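Local coordinates for esterase family protein (Staphylococcus aureus, PDB 7L0A) that probably hydrolyses S-formylglutathione to formate and glutathione, acting as a serine esterase of the esterase D family, at residues B[153-164]-B[213-222]; B[188-196]-B[221-231]. One frame throughout, in Å; residues are numbered along the deposited sequence.

Both contacts use helix 216-228 of the alpha/beta-hydrolase fold and share Asp-221 and Phe-222, their centres lying 15 Å apart. Interaction 1 sets the start of that helix, with Asp-213 of the predicted charge relay just before it, against the loop after strand 148-152. Interaction 2 pairs the later turns with helix 188-197, away from the predicted catalytic residues. The side chain of Asp-213 lies about 3 Å from that of His-242, and the side chain of Val-155 about 4 Å from that of Ser-129. Phe-222 joins the two contacts, stacking on Phe-156 in one and turning its edge to Tyr-189 in the other; the Phe-156 O also lies 3.4 Å from Pro-188 CG.

Interaction 1: residues B[153-164]-B[213-222]; sequences SAVFEAQNLMDL and DFLYQDNLDF
The Phe-156 ring lies between Ala-154 CB on one face and the Phe-222 ring on the other, while Asn-219 OD1 meets its edge. The two phenylalanines form an offset stack, centroids 3.9 Å apart and planes within 3° of parallel; Phe-222 CG stands anti to the backbone N, which lays the ring against Phe-156. The contact belongs to the alpha/beta-hydrolase fold: the loop after strand 148-152 packs on the beta turn that begins at Asp-213, the predicted acid of the charge relay, and on the first turns of helix 216-228. Asp-213 OD2 is hydrogen-bonded to His-242 ND1, while Asp-213 OD1 takes the N-H of Leu-215 N at 2.9 Å, a nearly straight capping bond that holds the group at the helix entrance. Water 1 links OD2 to Ser-153 OG, which also bonds to Trp-247.

Asn-219 ND2 reaches an in-plane lone pair of Ala-154 O at 3.0 Å and also bonds to Leu-215 O one helical turn back, so two carbonyls hold the amide. Water 2 bridges Asn-219 OD1 and Ala-154 N, accepting from the latter. Leu-215 wedges between backbone and side chains: CD1 touches Ser-153 O and Val-155 CG2, and CD2 lies against the Asn-160 amide. Farther out, Leu-164 CD2 meets the edge of the Phe-214 ring. Glu-157 OE2 stands 3.1 Å from Asp-218 OD1, two acceptors whose proximity could raise the proton affinity of one carboxylate. Asn-160 ND2 bonds nearly straight to Asp-218 OD2 at 2.8 Å, coming from above the carboxylate plane.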
loop_
_atom_site.group_PDB
_atom_site.type_symbol
_atom_site.label_atom_id
_atom_site.label_comp_id
_atom_site.label_asym_id
_atom_site.label_seq_id
_atom_site.Cartn_x
_atom_site.Cartn_y
_atom_site.Cartn_z
ATOM N N SER B 153 -13.388 -12.758 21.507
ATOM C CA SER B 153 -13.188 -14.184 21.742
ATOM C C SER B 153 -11.741 -14.471 22.138
ATOM O O SER B 153 -11.104 -15.398 21.609
ATOM C CB SER B 153 -13.555 -14.988 20.493
ATOM O OG SER B 153 -14.813 -14.559 19.983
ATOM N N ALA B 154 -11.240 -13.670 23.091
ATOM C CA ALA B 154 -9.805 -13.580 23.317
ATOM C C ALA B 154 -9.285 -14.694 24.223
ATOM O O ALA B 154 -9.998 -15.259 25.056
ATOM C CB ALA B 154 -9.437 -12.222 23.920
ATOM N N VAL B 155 -8.017 -15.018 23.990
ATOM C CA VAL B 155 -7.180 -15.853 24.857
ATOM C C VAL B 155 -6.609 -14.980 25.969
ATOM O O VAL B 155 -5.803 -14.078 25.716
ATOM C CB VAL B 155 -6.068 -16.491 24.015
ATOM C CG1 VAL B 155 -4.995 -17.143 24.872
ATOM C CG2 VAL B 155 -6.635 -17.508 23.018
ATOM N N PHE B 156 -7.052 -15.221 27.206
ATOM C CA PHE B 156 -6.606 -14.452 28.364
ATOM C C PHE B 156 -5.736 -15.240 29.334
ATOM O O PHE B 156 -5.158 -14.640 30.273
ATOM C CB PHE B 156 -7.809 -13.898 29.162
ATOM C CG PHE B 156 -8.621 -12.822 28.444
ATOM C CD1 PHE B 156 -8.061 -11.603 28.122
ATOM C CD2 PHE B 156 -9.968 -13.040 28.143
ATOM C CE1 PHE B 156 -8.818 -10.609 27.475
ATOM C CE2 PHE B 156 -10.717 -12.060 27.515
ATOM C CZ PHE B 156 -10.141 -10.853 27.171
ATOM N N GLU B 157 -5.696 -16.561 29.193
ATOM C CA GLU B 157 -5.053 -17.416 30.161
ATOM C C GLU B 157 -4.039 -18.323 29.495
ATOM O O GLU B 157 -4.222 -18.793 28.383
ATOM C CB GLU B 157 -6.054 -18.332 30.894
ATOM C CG GLU B 157 -7.298 -17.658 31.372
ATOM C CD GLU B 157 -7.953 -18.429 32.487
ATOM O OE1 GLU B 157 -7.392 -19.472 32.895
ATOM O OE2 GLU B 157 -9.024 -17.997 32.965
ATOM N N ALA B 158 -3.004 -18.654 30.267
ATOM C CA ALA B 158 -1.941 -19.502 29.744
ATOM C C ALA B 158 -2.457 -20.866 29.292
ATOM O O ALA B 158 -1.990 -21.417 28.284
ATOM C CB ALA B 158 -0.871 -19.670 30.827
ATOM N N GLN B 159 -3.387 -21.456 30.040
ATOM C CA GLN B 159 -3.771 -22.792 29.622
ATOM C C GLN B 159 -4.536 -22.772 28.304
ATOM O O GLN B 159 -4.517 -23.766 27.565
ATOM C CB GLN B 159 -4.611 -23.520 30.660
ATOM C CG GLN B 159 -4.556 -25.022 30.366
ATOM C CD GLN B 159 -5.661 -25.810 31.016
ATOM O OE1 GLN B 159 -6.291 -25.347 31.971
ATOM N NE2 GLN B 159 -5.911 -27.013 30.503
ATOM N N ASN B 160 -5.171 -21.645 27.966
ATOM C CA ASN B 160 -5.832 -21.563 26.669
ATOM C C ASN B 160 -4.866 -21.877 25.530
ATOM O O ASN B 160 -5.294 -22.296 24.442
ATOM C CB ASN B 160 -6.405 -20.171 26.394
ATOM C CG ASN B 160 -7.493 -19.758 27.335
ATOM O OD1 ASN B 160 -7.741 -18.557 27.475
ATOM N ND2 ASN B 160 -8.196 -20.719 27.925
ATOM N N LEU B 161 -3.567 -21.614 25.740
ATOM C CA LEU B 161 -2.604 -21.665 24.649
ATOM C C LEU B 161 -2.455 -23.072 24.106
ATOM O O LEU B 161 -2.124 -23.260 22.933
ATOM C CB LEU B 161 -1.237 -21.157 25.117
ATOM C CG LEU B 161 -1.129 -19.692 25.509
ATOM C CD1 LEU B 161 0.178 -19.452 26.257
ATOM C CD2 LEU B 161 -1.182 -18.799 24.286
ATOM N N MET B 162 -2.658 -24.073 24.943
ATOM C CA MET B 162 -2.495 -25.449 24.505
ATOM C C MET B 162 -3.674 -25.955 23.693
ATOM O O MET B 162 -3.568 -27.030 23.100
ATOM C CB MET B 162 -2.259 -26.329 25.738
ATOM C CG MET B 162 -1.078 -25.851 26.567
ATOM S SD MET B 162 0.466 -26.175 25.704
ATOM C CE MET B 162 0.532 -27.965 25.923
ATOM N N ASP B 163 -4.774 -25.213 23.638
ATOM C CA ASP B 163 -5.963 -25.633 22.913
ATOM C C ASP B 163 -5.999 -25.116 21.485
ATOM O O ASP B 163 -6.970 -25.380 20.771
ATOM C CB ASP B 163 -7.232 -25.148 23.630
ATOM C CG ASP B 163 -7.528 -25.929 24.892
ATOM O OD1 ASP B 163 -6.749 -26.852 25.219
ATOM O OD2 ASP B 163 -8.538 -25.622 25.560
ATOM N N LEU B 164 -4.972 -24.398 21.052
ATOM C CA LEU B 164 -5.027 -23.648 19.805
ATOM C C LEU B 164 -4.337 -24.392 18.664
ATOM O O LEU B 164 -3.652 -25.403 18.865
ATOM C CB LEU B 164 -4.389 -22.268 20.006
ATOM C CG LEU B 164 -4.973 -21.488 21.185
ATOM C CD1 LEU B 164 -4.232 -20.159 21.332
ATOM C CD2 LEU B 164 -6.471 -21.240 21.027
ATOM N N ASP B 213 -18.667 -20.164 22.557
ATOM C CA ASP B 213 -17.226 -20.242 22.346
ATOM C C ASP B 213 -16.565 -21.046 23.458
ATOM O O ASP B 213 -16.929 -20.918 24.620
ATOM C CB ASP B 213 -16.679 -18.819 22.311
ATOM C CG ASP B 213 -15.365 -18.705 21.625
ATOM O OD1 ASP B 213 -14.393 -19.338 22.078
ATOM O OD2 ASP B 213 -15.280 -17.948 20.641
ATOM N N PHE B 214 -15.584 -21.882 23.096
ATOM C CA PHE B 214 -14.865 -22.632 24.124
ATOM C C PHE B 214 -14.122 -21.722 25.089
ATOM O O PHE B 214 -13.762 -22.174 26.193
ATOM C CB PHE B 214 -13.923 -23.659 23.476
ATOM C CG PHE B 214 -12.672 -23.089 22.858
ATOM C CD1 PHE B 214 -12.689 -22.575 21.580
ATOM C CD2 PHE B 214 -11.468 -23.124 23.535
ATOM C CE1 PHE B 214 -11.537 -22.091 20.997
ATOM C CE2 PHE B 214 -10.311 -22.636 22.960
ATOM C CZ PHE B 214 -10.342 -22.121 21.700
ATOM N N LEU B 215 -13.906 -20.456 24.731
ATOM C CA LEU B 215 -13.224 -19.493 25.590
ATOM C C LEU B 215 -14.180 -18.615 26.390
ATOM O O LEU B 215 -13.722 -17.733 27.124
ATOM C CB LEU B 215 -12.300 -18.605 24.751
ATOM C CG LEU B 215 -11.162 -19.299 24.000
ATOM C CD1 LEU B 215 -10.416 -18.363 23.109
ATOM C CD2 LEU B 215 -10.217 -19.966 25.025
ATOM N N TYR B 216 -15.485 -18.854 26.308
ATOM C CA TYR B 216 -16.449 -17.939 26.905
ATOM C C TYR B 216 -16.275 -17.837 28.416
ATOM O O TYR B 216 -16.286 -16.735 28.977
ATOM C CB TYR B 216 -17.874 -18.389 26.570
ATOM C CG TYR B 216 -18.958 -17.528 27.153
ATOM C CD1 TYR B 216 -19.113 -16.202 26.759
ATOM C CD2 TYR B 216 -19.870 -18.048 28.051
ATOM C CE1 TYR B 216 -20.131 -15.414 27.281
ATOM C CE2 TYR B 216 -20.894 -17.265 28.567
ATOM C CZ TYR B 216 -21.009 -15.952 28.202
ATOM O OH TYR B 216 -22.037 -15.187 28.737
ATOM N N GLN B 217 -16.160 -18.977 29.108
ATOM C CA GLN B 217 -16.038 -18.908 30.563
ATOM C C GLN B 217 -14.752 -18.207 30.982
ATOM O O GLN B 217 -14.760 -17.418 31.933
ATOM C CB GLN B 217 -16.128 -20.308 31.168
ATOM C CG GLN B 217 -16.103 -20.294 32.696
ATOM C CD GLN B 217 -17.232 -19.463 33.303
ATOM O OE1 GLN B 217 -18.403 -19.631 32.949
ATOM N NE2 GLN B 217 -16.877 -18.556 34.219
ATOM N N ASP B 218 -13.649 -18.425 30.253
ATOM C CA ASP B 218 -12.416 -17.704 30.585
ATOM C C ASP B 218 -12.566 -16.213 30.305
ATOM O O ASP B 218 -11.967 -15.386 30.994
ATOM C CB ASP B 218 -11.237 -18.322 29.830
ATOM C CG ASP B 218 -10.883 -19.721 30.343
ATOM O OD1 ASP B 218 -10.989 -19.954 31.563
ATOM O OD2 ASP B 218 -10.500 -20.595 29.546
ATOM N N ASN B 219 -13.385 -15.846 29.321
ATOM C CA ASN B 219 -13.719 -14.440 29.116
ATOM C C ASN B 219 -14.487 -13.874 30.310
ATOM O O ASN B 219 -14.217 -12.759 30.764
ATOM C CB ASN B 219 -14.524 -14.300 27.820
ATOM C CG ASN B 219 -13.656 -14.046 26.612
ATOM O OD1 ASN B 219 -13.798 -13.038 25.946
ATOM N ND2 ASN B 219 -12.734 -14.950 26.348
ATOM N N LEU B 220 -15.471 -14.629 30.830
ATOM C CA LEU B 220 -16.200 -14.157 31.999
ATOM C C LEU B 220 -15.268 -14.008 33.193
ATOM O O LEU B 220 -15.410 -13.078 33.995
ATOM C CB LEU B 220 -17.338 -15.113 32.346
ATOM C CG LEU B 220 -18.453 -15.199 31.299
ATOM C CD1 LEU B 220 -19.512 -16.192 31.833
ATOM C CD2 LEU B 220 -19.086 -13.868 30.978
ATOM N N ASP B 221 -14.337 -14.945 33.358
ATOM C CA ASP B 221 -13.408 -14.847 34.482
ATOM C C ASP B 221 -12.570 -13.578 34.382
ATOM O O ASP B 221 -12.297 -12.909 35.392
ATOM C CB ASP B 221 -12.496 -16.066 34.517
ATOM C CG ASP B 221 -13.210 -17.316 34.978
ATOM O OD1 ASP B 221 -14.361 -17.218 35.474
ATOM O OD2 ASP B 221 -12.614 -18.403 34.817
ATOM N N PHE B 222 -12.136 -13.241 33.172
ATOM C CA PHE B 222 -11.318 -12.057 32.984
ATOM C C PHE B 222 -12.097 -10.793 33.316
ATOM O O PHE B 222 -11.583 -9.910 34.018
ATOM C CB PHE B 222 -10.803 -11.993 31.547
ATOM C CG PHE B 222 -9.784 -10.923 31.310
ATOM C CD1 PHE B 222 -8.484 -11.069 31.795
ATOM C CD2 PHE B 222 -10.121 -9.752 30.648
ATOM C CE1 PHE B 222 -7.535 -10.072 31.603
ATOM C CE2 PHE B 222 -9.168 -8.770 30.444
ATOM C CZ PHE B 222 -7.882 -8.916 30.929
HETATM O O HOH W 1 -16.995 -16.213 20.169
HETATM O O HOH W 2 -12.551 -11.330 24.271
#

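Interaction 2: residues B[188-196]-B[221-231]; sequences PYYLLDKAV and DFIDYLSRINV
Leu-192 and Tyr-225 both carry CG opposite the backbone N, which sends their side chains past each other between the helices, Leu-192 CD2 lying 3.6 Å from Tyr-225 CD2 at the ring edge. Leu-192 CD2 is also 3.6 Å from Leu-226 CD2, while Leu-192 CG packs on Ile-229 CD1, putting this leucine in the middle of the apolar seam.

Tyr-189 presents a ring face to the edge of Phe-222 in a T-shaped pair, planes at 84° and Phe-222 CD1 3.7 Å from Tyr-189 CZ. Tyr-225 meets Tyr-189 obliquely and completes an aromatic cluster. On the exposed flank, Tyr-225 OH donates to the syn lone pair of Asp-193 OD1, a short bond of 2.5 Å that fixes the phenol end beside helix 188-197. Farther along, Leu-192 CD1 lies 4.1 Å from Val-231 CG2, where helix 216-228 ends in a Schellman motif with Asn-230 at C-prime.

The helix segments run nearly parallel, 15° apart with axes 11.9 Å from each other; helix 216-228 lies on strand 204-210 of the central sheet of the alpha/beta-hydrolase fold, and helix 188-197 packs beside it and on helix 130-141.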
loop_
_atom_site.group_PDB
_atom_site.type_symbol
_atom_site.label_atom_id
_atom_site.label_comp_id
_atom_site.label_asym_id
_atom_site.label_seq_id
_atom_site.Cartn_x
_atom_site.Cartn_y
_atom_site.Cartn_z
ATOM N N PRO B 188 -1.633 -12.077 30.526
ATOM C CA PRO B 188 -2.435 -10.845 30.544
ATOM C C PRO B 188 -2.785 -10.377 31.932
ATOM O O PRO B 188 -2.926 -9.172 32.151
ATOM C CB PRO B 188 -3.689 -11.225 29.752
ATOM C CG PRO B 188 -3.175 -12.255 28.774
ATOM C CD PRO B 188 -2.166 -13.067 29.557
ATOM N N TYR B 189 -2.937 -11.297 32.875
ATOM C CA TYR B 189 -3.286 -10.909 34.232
ATOM C C TYR B 189 -2.128 -10.193 34.918
ATOM O O TYR B 189 -2.347 -9.234 35.661
ATOM C CB TYR B 189 -3.694 -12.158 34.994
ATOM C CG TYR B 189 -5.092 -12.638 34.770
ATOM C CD1 TYR B 189 -5.393 -13.481 33.701
ATOM C CD2 TYR B 189 -6.120 -12.280 35.639
ATOM C CE1 TYR B 189 -6.669 -13.952 33.524
ATOM C CE2 TYR B 189 -7.404 -12.749 35.450
ATOM C CZ TYR B 189 -7.671 -13.564 34.377
ATOM O OH TYR B 189 -8.965 -14.034 34.182
ATOM N N TYR B 190 -0.891 -10.629 34.660
ATOM C CA TYR B 190 0.279 -9.920 35.164
ATOM C C TYR B 190 0.399 -8.549 34.525
ATOM O O TYR B 190 0.697 -7.565 35.207
ATOM C CB TYR B 190 1.549 -10.741 34.890
ATOM C CG TYR B 190 2.845 -10.029 35.225
ATOM C CD1 TYR B 190 3.498 -9.232 34.275
ATOM C CD2 TYR B 190 3.408 -10.152 36.476
ATOM C CE1 TYR B 190 4.659 -8.570 34.588
ATOM C CE2 TYR B 190 4.570 -9.508 36.789
ATOM C CZ TYR B 190 5.198 -8.732 35.843
ATOM O OH TYR B 190 6.366 -8.092 36.192
ATOM N N LEU B 191 0.155 -8.462 33.216
ATOM C CA LEU B 191 0.221 -7.163 32.565
ATOM C C LEU B 191 -0.825 -6.220 33.134
ATOM O O LEU B 191 -0.597 -5.011 33.265
ATOM C CB LEU B 191 0.023 -7.333 31.074
ATOM C CG LEU B 191 1.136 -8.069 30.308
ATOM C CD1 LEU B 191 0.695 -8.261 28.867
ATOM C CD2 LEU B 191 2.407 -7.281 30.371
ATOM N N LEU B 192 -1.995 -6.759 33.451
ATOM C CA LEU B 192 -3.069 -5.939 33.995
ATOM C C LEU B 192 -2.676 -5.371 35.346
ATOM O O LEU B 192 -2.828 -4.164 35.595
ATOM C CB LEU B 192 -4.330 -6.782 34.087
ATOM C CG LEU B 192 -5.633 -6.159 34.579
ATOM C CD1 LEU B 192 -6.090 -4.995 33.739
ATOM C CD2 LEU B 192 -6.650 -7.307 34.562
ATOM N N ASP B 193 -2.163 -6.229 36.223
ATOM C CA ASP B 193 -1.738 -5.782 37.542
ATOM C C ASP B 193 -0.619 -4.753 37.454
ATOM O O ASP B 193 -0.581 -3.801 38.245
ATOM C CB ASP B 193 -1.308 -6.975 38.377
ATOM C CG ASP B 193 -2.471 -7.873 38.766
ATOM O OD1 ASP B 193 -3.641 -7.410 38.749
ATOM O OD2 ASP B 193 -2.199 -9.043 39.106
ATOM N N LYS B 194 0.297 -4.926 36.503
ATOM C CA LYS B 194 1.395 -3.983 36.348
ATOM C C LYS B 194 0.906 -2.644 35.800
ATOM O O LYS B 194 1.323 -1.583 36.279
ATOM C CB LYS B 194 2.461 -4.594 35.437
ATOM C CG LYS B 194 3.761 -3.830 35.347
ATOM C CD LYS B 194 4.742 -4.586 34.475
ATOM C CE LYS B 194 5.987 -3.750 34.219
ATOM N NZ LYS B 194 5.650 -2.590 33.346
ATOM N N ALA B 195 0.001 -2.675 34.815
ATOM C CA ALA B 195 -0.464 -1.440 34.188
ATOM C C ALA B 195 -1.109 -0.514 35.208
ATOM O O ALA B 195 -0.866 0.699 35.194
ATOM C CB ALA B 195 -1.448 -1.769 33.065
ATOM N N VAL B 196 -1.951 -1.071 36.075
ATOM C CA VAL B 196 -2.582 -0.303 37.142
ATOM C C VAL B 196 -1.519 0.293 38.056
ATOM O O VAL B 196 -1.576 1.477 38.438
ATOM C CB VAL B 196 -3.562 -1.209 37.912
ATOM C CG1 VAL B 196 -3.814 -0.629 39.317
ATOM C CG2 VAL B 196 -4.845 -1.429 37.100
ATOM N N ASP B 221 -14.337 -14.945 33.358
ATOM C CA ASP B 221 -13.408 -14.847 34.482
ATOM C C ASP B 221 -12.570 -13.578 34.382
ATOM O O ASP B 221 -12.297 -12.909 35.392
ATOM C CB ASP B 221 -12.496 -16.066 34.517
ATOM C CG ASP B 221 -13.210 -17.316 34.978
ATOM O OD1 ASP B 221 -14.361 -17.218 35.474
ATOM O OD2 ASP B 221 -12.614 -18.403 34.817
ATOM N N PHE B 222 -12.136 -13.241 33.172
ATOM C CA PHE B 222 -11.318 -12.057 32.984
ATOM C C PHE B 222 -12.097 -10.793 33.316
ATOM O O PHE B 222 -11.583 -9.910 34.018
ATOM C CB PHE B 222 -10.803 -11.993 31.547
ATOM C CG PHE B 222 -9.784 -10.923 31.310
ATOM C CD1 PHE B 222 -8.484 -11.069 31.795
ATOM C CD2 PHE B 222 -10.121 -9.752 30.648
ATOM C CE1 PHE B 222 -7.535 -10.072 31.603
ATOM C CE2 PHE B 222 -9.168 -8.770 30.444
ATOM C CZ PHE B 222 -7.882 -8.916 30.929
ATOM N N ILE B 223 -13.322 -10.661 32.790
ATOM C CA ILE B 223 -14.062 -9.432 33.070
ATOM C C ILE B 223 -14.461 -9.353 34.537
ATOM O O ILE B 223 -14.606 -8.260 35.087
ATOM C CB ILE B 223 -15.295 -9.265 32.166
ATOM C CG1 ILE B 223 -16.326 -10.362 32.393
ATOM C CG2 ILE B 223 -14.849 -9.249 30.724
ATOM C CD1 ILE B 223 -17.592 -10.178 31.546
ATOM N N ASP B 224 -14.697 -10.490 35.188
ATOM C CA ASP B 224 -14.933 -10.484 36.623
ATOM C C ASP B 224 -13.736 -9.917 37.386
ATOM O O ASP B 224 -13.897 -9.130 38.338
ATOM C CB ASP B 224 -15.248 -11.909 37.066
ATOM C CG ASP B 224 -16.688 -12.312 36.790
ATOM O OD1 ASP B 224 -17.470 -11.453 36.329
ATOM O OD2 ASP B 224 -17.030 -13.498 37.017
ATOM N N TYR B 225 -12.525 -10.291 36.983
ATOM C CA TYR B 225 -11.344 -9.705 37.593
ATOM C C TYR B 225 -11.240 -8.212 37.287
ATOM O O TYR B 225 -10.969 -7.409 38.190
ATOM C CB TYR B 225 -10.076 -10.470 37.164
ATOM C CG TYR B 225 -8.841 -10.001 37.920
ATOM C CD1 TYR B 225 -8.777 -10.085 39.303
ATOM C CD2 TYR B 225 -7.740 -9.455 37.251
ATOM C CE1 TYR B 225 -7.656 -9.640 40.000
ATOM C CE2 TYR B 225 -6.622 -9.000 37.946
ATOM C CZ TYR B 225 -6.585 -9.104 39.327
ATOM O OH TYR B 225 -5.471 -8.651 40.007
ATOM N N LEU B 226 -11.460 -7.808 36.033
ATOM C CA LEU B 226 -11.519 -6.379 35.727
ATOM C C LEU B 226 -12.451 -5.644 36.690
ATOM O O LEU B 226 -12.117 -4.565 37.202
ATOM C CB LEU B 226 -11.988 -6.152 34.291
ATOM C CG LEU B 226 -11.035 -6.572 33.192
ATOM C CD1 LEU B 226 -11.711 -6.250 31.831
ATOM C CD2 LEU B 226 -9.723 -5.866 33.299
ATOM N N SER B 227 -13.651 -6.202 36.917
ATOM C CA SER B 227 -14.594 -5.551 37.819
ATOM C C SER B 227 -14.003 -5.433 39.229
ATOM O O SER B 227 -14.162 -4.404 39.907
ATOM C CB SER B 227 -15.911 -6.332 37.890
ATOM O OG SER B 227 -16.655 -6.191 36.678
ATOM N N ARG B 228 -13.332 -6.491 39.698
ATOM C CA ARG B 228 -12.835 -6.497 41.075
ATOM C C ARG B 228 -11.699 -5.500 41.274
ATOM O O ARG B 228 -11.523 -4.988 42.381
ATOM C CB ARG B 228 -12.373 -7.900 41.488
ATOM C CG ARG B 228 -13.543 -8.882 41.690
ATOM C CD ARG B 228 -13.153 -10.183 42.371
ATOM N NE ARG B 228 -12.094 -10.940 41.711
ATOM C CZ ARG B 228 -12.294 -11.790 40.706
ATOM N NH1 ARG B 228 -13.499 -11.964 40.223
ATOM N NH2 ARG B 228 -11.280 -12.458 40.183
ATOM N N ILE B 229 -10.900 -5.230 40.240
ATOM C CA ILE B 229 -9.831 -4.248 40.368
ATOM C C ILE B 229 -10.204 -2.902 39.747
ATOM O O ILE B 229 -9.339 -2.044 39.550
ATOM C CB ILE B 229 -8.514 -4.777 39.793
ATOM C CG1 ILE B 229 -8.678 -5.147 38.329
ATOM C CG2 ILE B 229 -8.016 -5.994 40.592
ATOM C CD1 ILE B 229 -7.374 -5.227 37.615
ATOM N N ASN B 230 -11.483 -2.698 39.445
ATOM C CA ASN B 230 -12.028 -1.391 39.076
ATOM C C ASN B 230 -11.437 -0.853 37.777
ATOM O O ASN B 230 -11.232 0.356 37.629
ATOM C CB ASN B 230 -11.837 -0.366 40.197
ATOM C CG ASN B 230 -12.684 0.862 40.010
ATOM O OD1 ASN B 230 -13.812 0.792 39.517
ATOM N ND2 ASN B 230 -12.127 2.012 40.371
ATOM N N VAL B 231 -11.208 -1.724 36.796
ATOM C CA VAL B 231 -10.824 -1.316 35.463
ATOM C C VAL B 231 -12.093 -1.232 34.618
ATOM O O VAL B 231 -12.812 -2.238 34.531
ATOM C CB VAL B 231 -9.818 -2.282 34.838
ATOM C CG1 VAL B 231 -9.522 -1.924 33.400
ATOM C CG2 VAL B 231 -8.524 -2.273 35.644
#